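Local coordinates for protein lombricine kinase (Urechis caupo, PDB 3JPZ) that catalyses the reversible transfer of a phosphoryl group between ATP and the guanidino compound lombricine, as a member of the phosphagen kinase family, at residues A[38-43]-A[65-70]; A[85-90]-A[328-333]; A[147-152]-A[245-250]; A[136-141]-A[199-204]; A[286-291]-A[349-354]. All coordinates share one frame; numbering follows the deposited sequence.

Contact 1 of 5, residues A[38-43]-A[65-70]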
# COMPACT_ATOMS: atom_id res chain seq x y z
N THR A 38 -0.03 11.47 19.27
CA THR A 38 -0.34 12.88 19.07
C THR A 38 -1.82 13.05 19.35
O THR A 38 -2.51 12.09 19.66
CB THR A 38 -0.08 13.32 17.63
OG1 THR A 38 -1.08 12.76 16.77
CG2 THR A 38 1.32 12.88 17.17
N ALA A 39 -2.31 14.28 19.23
CA ALA A 39 -3.73 14.55 19.42
C ALA A 39 -4.55 13.95 18.28
O ALA A 39 -5.75 13.76 18.42
CB ALA A 39 -3.98 16.05 19.53
N HIS A 40 -3.91 13.67 17.15
CA HIS A 40 -4.61 13.06 16.03
C HIS A 40 -4.38 11.55 15.98
O HIS A 40 -4.81 10.88 15.05
CB HIS A 40 -4.21 13.72 14.71
CG HIS A 40 -4.45 15.20 14.67
ND1 HIS A 40 -3.42 16.11 14.62
CD2 HIS A 40 -5.59 15.92 14.68
CE1 HIS A 40 -3.92 17.34 14.59
NE2 HIS A 40 -5.24 17.25 14.63
N GLY A 41 -3.70 11.03 17.00
CA GLY A 41 -3.57 9.59 17.17
C GLY A 41 -2.41 9.00 16.40
O GLY A 41 -2.27 7.78 16.31
N VAL A 42 -1.58 9.85 15.83
CA VAL A 42 -0.36 9.38 15.20
C VAL A 42 0.52 8.72 16.25
O VAL A 42 0.70 9.25 17.35
CB VAL A 42 0.42 10.52 14.54
CG1 VAL A 42 1.76 10.01 13.99
CG2 VAL A 42 -0.40 11.15 13.44
N THR A 43 1.08 7.57 15.91
CA THR A 43 1.92 6.81 16.82
C THR A 43 3.31 6.63 16.23
O THR A 43 3.51 6.82 15.03
CB THR A 43 1.36 5.41 17.02
OG1 THR A 43 1.48 4.69 15.79
CG2 THR A 43 -0.10 5.46 17.44
N ASP A 65 1.23 13.93 11.25
CA ASP A 65 0.67 15.25 11.50
C ASP A 65 1.74 16.20 12.05
O ASP A 65 2.87 15.79 12.30
CB ASP A 65 -0.53 15.16 12.45
CG ASP A 65 -0.16 14.74 13.87
OD1 ASP A 65 1.02 14.45 14.15
OD2 ASP A 65 -1.07 14.69 14.73
N GLU A 66 1.37 17.46 12.22
CA GLU A 66 2.33 18.48 12.61
C GLU A 66 2.92 18.12 13.96
O GLU A 66 4.11 18.30 14.21
CB GLU A 66 1.66 19.85 12.67
CG GLU A 66 2.49 20.92 13.33
CD GLU A 66 1.98 22.32 13.07
OE1 GLU A 66 0.81 22.47 12.64
OE2 GLU A 66 2.74 23.27 13.30
N GLU A 67 2.06 17.57 14.81
CA GLU A 67 2.40 17.24 16.17
C GLU A 67 3.43 16.12 16.22
O GLU A 67 4.14 15.94 17.21
CB GLU A 67 1.14 16.85 16.94
CG GLU A 67 0.23 18.04 17.33
CD GLU A 67 -0.65 18.55 16.19
OE1 GLU A 67 -0.56 18.03 15.06
OE2 GLU A 67 -1.45 19.48 16.43
N SER A 68 3.53 15.37 15.13
CA SER A 68 4.49 14.28 15.04
C SER A 68 5.90 14.74 15.37
O SER A 68 6.65 14.02 16.02
CB SER A 68 4.47 13.67 13.65
OG SER A 68 3.32 12.88 13.46
N TYR A 69 6.27 15.93 14.93
CA TYR A 69 7.63 16.42 15.14
C TYR A 69 7.96 16.66 16.62
O TYR A 69 9.11 16.57 17.02
CB TYR A 69 7.86 17.69 14.31
CG TYR A 69 8.02 17.39 12.84
CD1 TYR A 69 9.25 17.00 12.32
CD2 TYR A 69 6.95 17.47 11.97
CE1 TYR A 69 9.40 16.72 10.99
CE2 TYR A 69 7.09 17.19 10.63
CZ TYR A 69 8.32 16.81 10.15
OH TYR A 69 8.49 16.53 8.81
N GLU A 70 6.96 16.95 17.43
CA GLU A 70 7.23 17.17 18.84
C GLU A 70 7.02 15.90 19.67
O GLU A 70 7.87 15.56 20.49
CB GLU A 70 6.41 18.34 19.38
CG GLU A 70 4.94 18.28 19.07
CD GLU A 70 4.12 19.18 19.97
OE1 GLU A 70 4.57 20.31 20.26
OE2 GLU A 70 3.02 18.75 20.40
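One carboxylate oxygen, Asp65 OD2, takes two hydrogen bonds from the loop 38-43. Thr38 meets it tip to tip, OG1 lying 2.8 Å from Asp65 OD2 on the syn side of the carboxylate. His40 comes to the anti side, with ND1 2.7 Å from Asp65 OD2; the oxygen sits within 3° of the ring plane, while ring and carboxylate are turned 74° apart. Two bonds fix the rotation of the carboxylate. The negative charge of buried Asp65 would probably favour a protonated imidazole. The second oxygen faces its own segment: Asp65 OD1 receives Ser68 OG at 2.9 Å and, more weakly, Ser68 N.

Threonine suits position 38 because OG1 also accepts from His40 N and Val42 N, which curls the loop around the hydroxyl. Outside this polar centre, Thr38 CB rests 3.8 Å from Glu67 CB, and the bent chain of Glu67 brings OE1 to 3.5 Å from His40 CE1 at the ring edge. Val42 spreads its two methyls, CG2 against Asp65 CG at 3.6 Å and CG1 beside Ser68 OG, and Val47 of helix 44-53 touches both Val42 and Ser68. On one side is an ST turn at Thr38 inside a type I turn, on the other an aspartate capping the turn into helix 68-71, and a His-carboxylate pair joins these two loops of the N-terminal domain.

Contact 2 of 5, residues A[85-90]-A[328-333]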
# COMPACT_ATOMS: atom_id res chain seq x y z
N LYS A 85 22.46 16.86 6.96
CA LYS A 85 23.90 16.98 7.15
C LYS A 85 24.27 18.08 8.12
O LYS A 85 24.96 19.04 7.77
CB LYS A 85 24.58 17.22 5.80
CG LYS A 85 24.34 16.11 4.78
CD LYS A 85 25.27 16.24 3.59
CE LYS A 85 24.80 15.42 2.40
NZ LYS A 85 23.54 15.95 1.81
N GLY A 86 23.84 17.93 9.36
CA GLY A 86 24.15 18.89 10.40
C GLY A 86 23.01 19.87 10.60
O GLY A 86 23.00 20.96 10.04
N PHE A 87 22.04 19.45 11.41
CA PHE A 87 20.96 20.31 11.85
C PHE A 87 20.41 19.66 13.13
O PHE A 87 19.52 18.81 13.08
CB PHE A 87 19.89 20.45 10.77
CG PHE A 87 18.90 21.56 11.02
CD1 PHE A 87 19.10 22.81 10.47
CD2 PHE A 87 17.78 21.34 11.80
CE1 PHE A 87 18.19 23.83 10.71
CE2 PHE A 87 16.87 22.36 12.03
CZ PHE A 87 17.08 23.61 11.49
N GLY A 88 20.99 20.03 14.26
CA GLY A 88 20.64 19.44 15.54
C GLY A 88 19.45 20.12 16.18
O GLY A 88 18.87 21.01 15.58
N PRO A 89 19.11 19.72 17.41
CA PRO A 89 17.92 20.23 18.12
C PRO A 89 17.95 21.74 18.36
O PRO A 89 16.90 22.39 18.34
CB PRO A 89 17.97 19.48 19.47
CG PRO A 89 18.89 18.33 19.25
CD PRO A 89 19.88 18.77 18.23
N ASN A 90 19.13 22.29 18.58
CA ASN A 90 19.27 23.71 18.88
C ASN A 90 19.50 24.55 17.63
O ASN A 90 19.62 25.77 17.71
CB ASN A 90 20.42 23.93 19.86
CG ASN A 90 20.08 23.44 21.26
OD1 ASN A 90 20.71 22.51 21.78
ND2 ASN A 90 19.07 24.04 21.88
N ARG A 328 17.67 22.06 1.61
CA ARG A 328 16.31 22.54 1.85
C ARG A 328 16.21 23.28 3.17
O ARG A 328 15.30 24.09 3.35
CB ARG A 328 15.34 21.36 1.89
CG ARG A 328 15.25 20.61 0.59
CD ARG A 328 14.49 21.38 -0.45
NE ARG A 328 14.25 20.56 -1.62
CZ ARG A 328 15.10 20.41 -2.62
NH1 ARG A 328 16.27 21.04 -2.62
NH2 ARG A 328 14.79 19.62 -3.64
N LEU A 329 17.14 22.97 4.07
CA LEU A 329 17.28 23.64 5.36
C LEU A 329 18.50 24.53 5.33
O LEU A 329 19.38 24.37 4.49
CB LEU A 329 17.50 22.61 6.46
CG LEU A 329 16.34 21.99 7.24
CD1 LEU A 329 16.93 21.15 8.37
CD2 LEU A 329 15.41 23.04 7.80
N LYS A 330 18.53 25.48 6.27
CA LYS A 330 19.74 26.24 6.65
C LYS A 330 19.91 27.53 5.86
O LYS A 330 20.58 28.46 6.31
CB LYS A 330 20.98 25.35 6.58
CG LYS A 330 21.04 24.34 7.72
CD LYS A 330 22.41 23.68 7.83
CE LYS A 330 22.43 22.31 7.19
NZ LYS A 330 23.80 21.73 7.16
N LYS A 331 19.30 27.58 4.69
CA LYS A 331 19.22 28.80 3.90
C LYS A 331 17.75 29.14 3.71
O LYS A 331 16.90 28.26 3.70
CB LYS A 331 19.90 28.61 2.54
CG LYS A 331 21.37 28.25 2.66
CD LYS A 331 22.03 28.12 1.31
CE LYS A 331 23.48 27.65 1.45
NZ LYS A 331 24.37 28.73 1.95
N SER A 332 17.45 30.42 3.54
CA SER A 332 16.07 30.83 3.29
C SER A 332 15.70 30.55 1.83
O SER A 332 16.55 30.15 1.03
CB SER A 332 15.88 32.31 3.59
OG SER A 332 16.54 33.11 2.63
N GLU A 333 14.43 30.76 1.50
CA GLU A 333 13.92 30.53 0.16
C GLU A 333 14.63 31.43 -0.84
O GLU A 333 15.05 31.00 -1.91
CB GLU A 333 12.42 30.79 0.10
CG GLU A 333 11.58 29.83 0.91
CD GLU A 333 11.40 30.27 2.35
OE1 GLU A 333 12.00 31.28 2.74
OE2 GLU A 333 10.64 29.60 3.08
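Lys330 reaches the backbone carbonyls of Lys85 and Gly86 and can be followed atom by atom. From CB, its CG passes the edge of the Phe87 ring, 3.7 Å from Phe87 CD1. CD then comes within 3.6 Å of Gly86 O, and a bend at chi3 (-100°) places CE closer still to the same oxygen. The ammonium NZ donates to Lys85 O at 3.0 Å, from above the carbonyl plane, 55° out of it, and weakly to Gly86 O at 3.1 Å. A further weak bond goes to His84 O, so three successive carbonyl oxygens lie round the ammonium, two of them in weak bonds. A lysine fits here because its methylenes can run past an aromatic edge before its amine reaches the oxygens.

Beside it, Leu329 uses the other approach to the ring. Its CD1 stands 3.4 Å from the centroid of Phe87, 15° off the ring normal, a CH-pi contact over the face, and the two side chains cross at about a right angle. Phe87 CG lies anti to its backbone N, which starts the ring toward Leu329. Ile80 of helix 73-83 touches both Phe87 and Leu329, extending the apolar patch.

The carbonyls belong to a helix end: Lys85, with positive phi, is the C-prime residue of a Schellman motif that closes helix 73-83. Gly86 follows with a backbone shape in which a CB would be pressed against the carbonyl of Lys85, so glycine suits it. The contact thus joins the C-terminal end of helix 73-83 to the loop between strand 320-325 and helix 333-355.

Contact 3 of 5, residues A[147-152]-A[245-250]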
# COMPACT_ATOMS: atom_id res chain seq x y z
N THR A 147 -10.99 27.11 -2.17
CA THR A 147 -11.80 28.32 -2.03
C THR A 147 -10.90 29.54 -1.79
O THR A 147 -11.21 30.65 -2.23
CB THR A 147 -12.88 28.21 -0.93
OG1 THR A 147 -13.61 29.44 -0.84
CG2 THR A 147 -12.26 27.91 0.42
N ALA A 148 -9.78 29.32 -1.12
CA ALA A 148 -8.78 30.37 -0.96
C ALA A 148 -8.22 30.76 -2.32
O ALA A 148 -7.91 31.92 -2.58
CB ALA A 148 -7.67 29.90 -0.05
N LEU A 149 -8.10 29.77 -3.20
CA LEU A 149 -7.59 29.98 -4.54
C LEU A 149 -8.57 30.77 -5.37
O LEU A 149 -8.19 31.55 -6.23
CB LEU A 149 -7.34 28.64 -5.23
CG LEU A 149 -6.03 27.91 -4.90
CD1 LEU A 149 -6.08 26.52 -5.50
CD2 LEU A 149 -4.82 28.69 -5.39
N ALA A 150 -9.86 30.57 -5.10
CA ALA A 150 -10.91 31.21 -5.86
C ALA A 150 -10.93 32.72 -5.62
O ALA A 150 -11.60 33.45 -6.34
CB ALA A 150 -12.26 30.61 -5.49
N GLY A 151 -10.19 33.16 -4.61
CA GLY A 151 -10.11 34.57 -4.27
C GLY A 151 -8.89 35.25 -4.85
O GLY A 151 -8.66 36.44 -4.62
N LEU A 152 -8.09 34.50 -5.60
CA LEU A 152 -6.99 35.10 -6.34
C LEU A 152 -7.54 35.76 -7.59
O LEU A 152 -8.56 35.33 -8.13
CB LEU A 152 -5.96 34.04 -6.74
CG LEU A 152 -5.35 33.21 -5.61
CD1 LEU A 152 -4.16 32.41 -6.12
CD2 LEU A 152 -4.93 34.11 -4.46
N ASN A 245 1.93 34.02 -0.38
CA ASN A 245 1.41 34.98 0.59
C ASN A 245 -0.07 35.28 0.35
O ASN A 245 -0.84 35.47 1.29
CB ASN A 245 2.22 36.28 0.55
CG ASN A 245 3.60 36.14 1.17
OD1 ASN A 245 3.86 35.22 1.95
ND2 ASN A 245 4.50 37.06 0.84
N ALA A 246 -0.45 35.31 -0.92
CA ALA A 246 -1.80 35.66 -1.31
C ALA A 246 -2.77 34.54 -0.94
O ALA A 246 -3.88 34.78 -0.46
CB ALA A 246 -1.86 35.95 -2.80
N ILE A 247 -2.34 33.31 -1.17
CA ILE A 247 -3.12 32.14 -0.83
C ILE A 247 -3.34 32.09 0.66
O ILE A 247 -4.42 31.76 1.14
CB ILE A 247 -2.38 30.86 -1.27
CG1 ILE A 247 -2.38 30.75 -2.80
CG2 ILE A 247 -3.01 29.63 -0.65
CD1 ILE A 247 -1.43 29.69 -3.33
N ALA A 248 -2.28 32.42 1.41
CA ALA A 248 -2.35 32.43 2.85
C ALA A 248 -3.34 33.49 3.33
O ALA A 248 -4.11 33.25 4.25
CB ALA A 248 -0.97 32.72 3.44
N GLU A 249 -3.33 34.65 2.69
CA GLU A 249 -4.15 35.76 3.14
C GLU A 249 -5.62 35.38 3.00
O GLU A 249 -6.43 35.66 3.88
CB GLU A 249 -3.87 37.03 2.34
CG GLU A 249 -3.96 38.31 3.15
CD GLU A 249 -3.98 39.56 2.29
OE1 GLU A 249 -3.56 39.48 1.12
OE2 GLU A 249 -4.42 40.62 2.79
N GLN A 250 -5.95 34.73 1.89
CA GLN A 250 -7.29 34.20 1.71
C GLN A 250 -7.59 33.18 2.79
O GLN A 250 -8.70 33.14 3.33
CB GLN A 250 -7.41 33.56 0.33
CG GLN A 250 -7.30 34.55 -0.81
CD GLN A 250 -8.29 35.70 -0.68
OE1 GLN A 250 -9.40 35.52 -0.18
NE2 GLN A 250 -7.90 36.88 -1.13
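The end of helix 135-149, running on into a type I turn from Leu149 to Leu152, comes against helix 233-252 with Ala148 and Gln250 nearest, their CA atoms 4.9 Å apart. The small side chain of Ala148 permits so close a pass: Ala148 CB lies 3.7 Å from Gln250 CB and also rests near the carbonyl of Ile247. Ala148 O sits 3.2 Å from Gln250 CG, a tight fit of a carbonyl against a methylene. The same oxygen also accepts from Gly151 N, at the end of the helix.

Gln250 bends at chi2 (-55°), which places CD near Gly151, and its NE2 ends 3.6 Å from Gly151 O. Glycine suits this place, since a CB there would run into Gln250 OE1. Farther along, Leu152 splits its branches between two residues of the helix: CD2 touches Ala246 CB at 3.9 Å, while CD1 reaches Ile247 CG1 at 4.1 Å. Leu149 lies side by side with Ile247, both pointing the same way, and its CD2 meets Ile247 CD1 at 4.1 Å. These branched residues turn toward the large antiparallel sheet, where Ile214 touches both Leu149 and Ile247 and Trp205 touches both leucines. Two helices therefore pack on each other and on one sheet of the catalytic domain.

Between the two segments the chemistry is that of van der Waals packing, with polar atoms brought alongside carbon. The fit therefore probably rests on shape: Ala148 where the backbones draw near, Gly151 beside the Gln250 amide, and leucine and isoleucine where the helices face the strands.

Contact 4 of 5, residues A[136-141]-A[199-204]; sequences GERREV and PDARGI
Arg139 grips Asp200 side-on with two nitrogens, one to each carboxylate oxygen. NH2 lies 2.9 Å from Asp200 OD2 with a nearly straight N-H (168°), and NE lies 3.2 Å from Asp200 OD1; both oxygens are met on their syn sides. They lie close to the guanidinium plane, although the two flat groups are turned 30° apart. An extended chain suits arginine to this reach, and the same guanidinium donates to Phe11 O and Ala9 O of the second subunit.

Next to this salt bridge the guanidiniums of Arg138 and Arg202 lie face to face, their planes 9° apart. Arg138 NE stands 3.3 Å from Arg202 NH2, over one face, and Arg138 CD lies over the centre of the Arg202 group. Ala201, whose small CB sits 3.7 Å from Arg138 O, lets the type II turn 199-202 come close to the helix.

Outside this shell, acceptors hold the like charges together. Asp197 forms a salt bridge with Arg138 NH1, and a water joins that NH1 at 2.9 Å to Asp200 OD1. Arg202 NH1 donates to Asp200 O at 3.0 Å, NE donates to Asn217 O, and Arg196 O also receives NH1.

Repulsion within the arginine pair is probably offset by these acceptors, with Asp197 supplying opposite charge. Because Arg139 binds Asp200 and the second subunit at once, one guanidinium links the turn at Asp200 with the dimer partner.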
# COMPACT_ATOMS: atom_id res chain seq x y z
N GLY A 136 -12.34 12.96 5.42
CA GLY A 136 -12.97 14.22 5.78
C GLY A 136 -11.95 15.33 5.94
O GLY A 136 -12.14 16.45 5.46
N GLU A 137 -10.86 15.02 6.63
CA GLU A 137 -9.78 15.97 6.81
C GLU A 137 -9.26 16.41 5.45
O GLU A 137 -9.04 17.59 5.21
CB GLU A 137 -8.64 15.33 7.60
CG GLU A 137 -8.81 15.36 9.10
CD GLU A 137 -7.60 14.81 9.82
OE1 GLU A 137 -7.32 13.60 9.68
OE2 GLU A 137 -6.91 15.58 10.52
N ARG A 138 -9.09 15.44 4.56
CA ARG A 138 -8.46 15.67 3.26
C ARG A 138 -9.34 16.56 2.41
O ARG A 138 -8.84 17.40 1.67
CB ARG A 138 -8.24 14.33 2.55
CG ARG A 138 -7.23 14.39 1.42
CD ARG A 138 -7.19 13.08 0.65
NE ARG A 138 -6.55 12.01 1.40
CZ ARG A 138 -7.17 10.95 1.91
NH1 ARG A 138 -8.47 10.76 1.73
NH2 ARG A 138 -6.47 10.05 2.58
N ARG A 139 -10.64 16.34 2.50
CA ARG A 139 -11.60 17.16 1.78
C ARG A 139 -11.56 18.58 2.32
O ARG A 139 -11.80 19.51 1.58
CB ARG A 139 -13.02 16.59 1.92
CG ARG A 139 -13.29 15.39 1.03
CD ARG A 139 -14.38 14.53 1.64
NE ARG A 139 -14.60 13.31 0.88
CZ ARG A 139 -15.53 12.41 1.19
NH1 ARG A 139 -16.31 12.59 2.25
NH2 ARG A 139 -15.67 11.32 0.43
N GLU A 140 -11.28 18.72 3.61
CA GLU A 140 -11.15 20.03 4.25
C GLU A 140 -9.89 20.75 3.78
O GLU A 140 -9.90 21.95 3.58
CB GLU A 140 -11.16 19.90 5.77
CG GLU A 140 -10.94 21.21 6.53
CD GLU A 140 -12.06 22.21 6.31
OE1 GLU A 140 -13.05 21.87 5.64
OE2 GLU A 140 -11.94 23.35 6.81
N VAL A 141 -8.79 20.01 3.61
CA VAL A 141 -7.62 20.59 2.97
C VAL A 141 -7.99 21.09 1.57
O VAL A 141 -7.78 22.25 1.24
CB VAL A 141 -6.45 19.59 2.83
CG1 VAL A 141 -5.34 20.23 2.05
CG2 VAL A 141 -5.95 19.15 4.19
N PRO A 199 -8.77 9.07 -6.09
CA PRO A 199 -8.22 10.43 -6.00
C PRO A 199 -9.18 11.42 -5.34
O PRO A 199 -9.25 12.58 -5.74
CB PRO A 199 -8.08 10.83 -7.47
CG PRO A 199 -9.11 9.94 -8.22
CD PRO A 199 -9.72 8.99 -7.21
N ASP A 200 -9.93 10.95 -4.36
CA ASP A 200 -10.84 11.82 -3.62
C ASP A 200 -10.09 13.00 -2.99
O ASP A 200 -9.11 12.81 -2.26
CB ASP A 200 -11.53 11.02 -2.53
CG ASP A 200 -12.63 11.79 -1.87
OD1 ASP A 200 -12.39 12.94 -1.45
OD2 ASP A 200 -13.74 11.25 -1.77
N ALA A 201 -10.55 14.21 -3.30
CA ALA A 201 -9.96 15.44 -2.77
C ALA A 201 -8.54 15.68 -3.29
O ALA A 201 -7.75 16.38 -2.65
CB ALA A 201 -9.97 15.42 -1.25
N ARG A 202 -8.21 15.10 -4.43
CA ARG A 202 -6.97 15.43 -5.13
C ARG A 202 -7.33 16.34 -6.29
O ARG A 202 -8.39 16.18 -6.89
CB ARG A 202 -6.28 14.19 -5.69
CG ARG A 202 -5.39 13.50 -4.69
CD ARG A 202 -6.19 13.01 -3.50
NE ARG A 202 -5.34 12.27 -2.59
CZ ARG A 202 -5.73 11.21 -1.89
NH1 ARG A 202 -6.96 10.75 -1.99
NH2 ARG A 202 -4.86 10.59 -1.10
N GLY A 203 -6.46 17.28 -6.61
CA GLY A 203 -6.73 18.16 -7.73
C GLY A 203 -5.55 18.96 -8.21
O GLY A 203 -4.51 19.03 -7.57
N ILE A 204 -5.74 19.56 -9.38
CA ILE A 204 -4.75 20.42 -9.99
C ILE A 204 -5.38 21.77 -10.25
O ILE A 204 -6.40 21.86 -10.93
CB ILE A 204 -4.28 19.83 -11.32
CG1 ILE A 204 -3.69 18.43 -11.11
CG2 ILE A 204 -3.28 20.77 -11.98
CD1 ILE A 204 -3.52 17.64 -12.39
O HOH W 1 -10.65 12.63 1.08

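Contact 5 of 5, residues A[286-291]-A[349-354]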
# COMPACT_ATOMS: atom_id res chain seq x y z
N LEU A 286 24.12 22.48 -21.55
CA LEU A 286 25.53 22.44 -21.25
C LEU A 286 26.24 21.45 -22.18
O LEU A 286 26.69 20.40 -21.74
CB LEU A 286 25.74 22.00 -19.81
CG LEU A 286 25.06 22.87 -18.74
CD1 LEU A 286 25.15 22.20 -17.38
CD2 LEU A 286 25.69 24.25 -18.72
N HIS A 287 26.33 21.79 -23.45
CA HIS A 287 26.92 20.89 -24.42
C HIS A 287 28.32 20.46 -24.00
O HIS A 287 28.61 19.28 -23.88
CB HIS A 287 26.97 21.55 -25.80
CG HIS A 287 25.62 21.79 -26.40
ND1 HIS A 287 24.72 20.78 -26.65
CD2 HIS A 287 25.02 22.93 -26.81
CE1 HIS A 287 23.62 21.28 -27.18
NE2 HIS A 287 23.78 22.59 -27.30
N GLN A 288 29.18 21.44 -23.73
CA GLN A 288 30.59 21.18 -23.52
C GLN A 288 30.87 20.73 -22.10
O GLN A 288 31.68 19.84 -21.87
CB GLN A 288 31.39 22.44 -23.83
CG GLN A 288 31.31 22.85 -25.28
CD GLN A 288 31.54 21.68 -26.20
OE1 GLN A 288 32.59 21.04 -26.16
NE2 GLN A 288 30.54 21.37 -27.02
N LEU A 289 30.19 21.35 -21.15
CA LEU A 289 30.55 21.19 -19.74
C LEU A 289 30.19 19.80 -19.25
O LEU A 289 30.85 19.24 -18.38
CB LEU A 289 29.85 22.26 -18.89
CG LEU A 289 30.29 22.30 -17.43
CD1 LEU A 289 31.80 22.54 -17.35
CD2 LEU A 289 29.53 23.37 -16.67
N SER A 290 29.13 19.24 -19.82
CA SER A 290 28.67 17.91 -19.45
C SER A 290 29.63 16.83 -19.95
O SER A 290 29.57 15.68 -19.51
CB SER A 290 27.28 17.65 -20.02
OG SER A 290 27.28 17.84 -21.42
N LYS A 291 30.48 17.19 -20.90
CA LYS A 291 31.51 16.28 -21.37
C LYS A 291 32.80 16.49 -20.58
O LYS A 291 33.77 15.74 -20.74
CB LYS A 291 31.79 16.49 -22.86
CG LYS A 291 30.54 16.55 -23.72
CD LYS A 291 30.90 16.74 -25.20
CE LYS A 291 29.74 17.32 -26.01
NZ LYS A 291 28.42 16.71 -25.68
N ASP A 349 29.23 30.21 -17.32
CA ASP A 349 30.57 30.78 -17.49
C ASP A 349 31.53 29.70 -18.01
O ASP A 349 32.35 29.94 -18.89
CB ASP A 349 31.11 31.34 -16.18
CG ASP A 349 30.38 32.59 -15.72
OD1 ASP A 349 29.61 33.16 -16.52
OD2 ASP A 349 30.59 33.01 -14.57
N MET A 350 31.41 28.50 -17.46
CA MET A 350 32.31 27.41 -17.85
C MET A 350 31.94 26.92 -19.23
O MET A 350 32.81 26.58 -20.04
CB MET A 350 32.22 26.26 -16.86
CG MET A 350 32.66 26.61 -15.46
SD MET A 350 32.29 25.25 -14.34
CE MET A 350 33.12 25.79 -12.86
N GLU A 351 30.64 26.87 -19.51
CA GLU A 351 30.17 26.42 -20.81
C GLU A 351 30.76 27.33 -21.88
O GLU A 351 31.32 26.86 -22.86
CB GLU A 351 28.64 26.43 -20.87
CG GLU A 351 28.06 25.90 -22.16
CD GLU A 351 28.51 24.48 -22.48
OE1 GLU A 351 28.59 23.63 -21.56
OE2 GLU A 351 28.76 24.21 -23.66
N GLN A 352 30.65 28.64 -21.67
CA GLN A 352 31.10 29.61 -22.67
C GLN A 352 32.60 29.53 -22.84
O GLN A 352 33.11 29.58 -23.96
CB GLN A 352 30.66 31.03 -22.28
CG GLN A 352 29.15 31.18 -22.28
CD GLN A 352 28.65 32.46 -21.64
OE1 GLN A 352 29.21 32.96 -20.65
NE2 GLN A 352 27.58 33.00 -22.19
N ALA A 353 33.31 29.40 -21.72
CA ALA A 353 34.75 29.22 -21.73
C ALA A 353 35.15 28.07 -22.64
O ALA A 353 36.08 28.20 -23.44
CB ALA A 353 35.26 28.98 -20.33
N LEU A 354 34.46 26.94 -22.50
CA LEU A 354 34.75 25.74 -23.29
C LEU A 354 34.34 25.92 -24.74
O LEU A 354 34.98 25.38 -25.64
CB LEU A 354 34.01 24.54 -22.70
CG LEU A 354 34.41 24.12 -21.29
CD1 LEU A 354 33.40 23.14 -20.71
CD2 LEU A 354 35.81 23.53 -21.29
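Glu351 reaches from helix 333-355 to two successive backbone N-H groups of the loop, and here the packing is tight. Gln288 N lies 2.8 Å from OE2 of Glu351, on its syn lone pair and nearly straight at 162°. Leu289 N meets Glu351 OE1, also at 2.8 Å, on the syn side but 21° out of the carboxylate plane. In Glu351, chi1 (-176°) sets CG anti to the backbone N and the bend at chi2 swings CD to the loop, where the buried carboxylate meets the N-H groups at the start of the 3-10 segment 289-291; both oxygens are satisfied by main-chain donors. Glutamate suits the place because it is long enough to leave its helix and carries two acceptors.

This carboxylate joins the loop after strand 279-285 to helix 333-355 in the catalytic domain of the phosphagen kinase fold. Beside it Leu289 fills the apolar part: CD1 touches Met350 CB and Leu354 CD1, both at 3.8 Å, and the leucines cross at about a right angle. Phe295 and Ile298 of helix 295-301 add to this buried side, on Leu289 and Met350 respectively.

The other side is more open. Gln288, only partly buried, lays CB against Leu354 CB at 3.5 Å, the two chains sliding past each other in opposite directions, before its amide end leads away. Of the partly exposed His287 side chain, only CB comes near Glu351, while ND1 is hydrogen-bonded to Asp319.

How the contacts relate
From the N terminus, contact 1 closes first: 38-43 meets 65-70 around helix 44-53, a short loop within the N-terminal domain. Contact 2 then opens at 85-90 and closes only at 328-333, spanning the large sheet and tying the end of helix 73-83 to the loop before helix 333-355. Contacts 3 and 4 nest inside it. They cross, their segments alternating along the chain, and share helix 135-149: contact 4 joins its beginning to the turn before strand 203-207, contact 3 its end to helix 233-252. Contact 5 crosses contact 2 and binds the loop after strand 279-285 to helix 333-355, with its centre about 49 Å from that of contact 1.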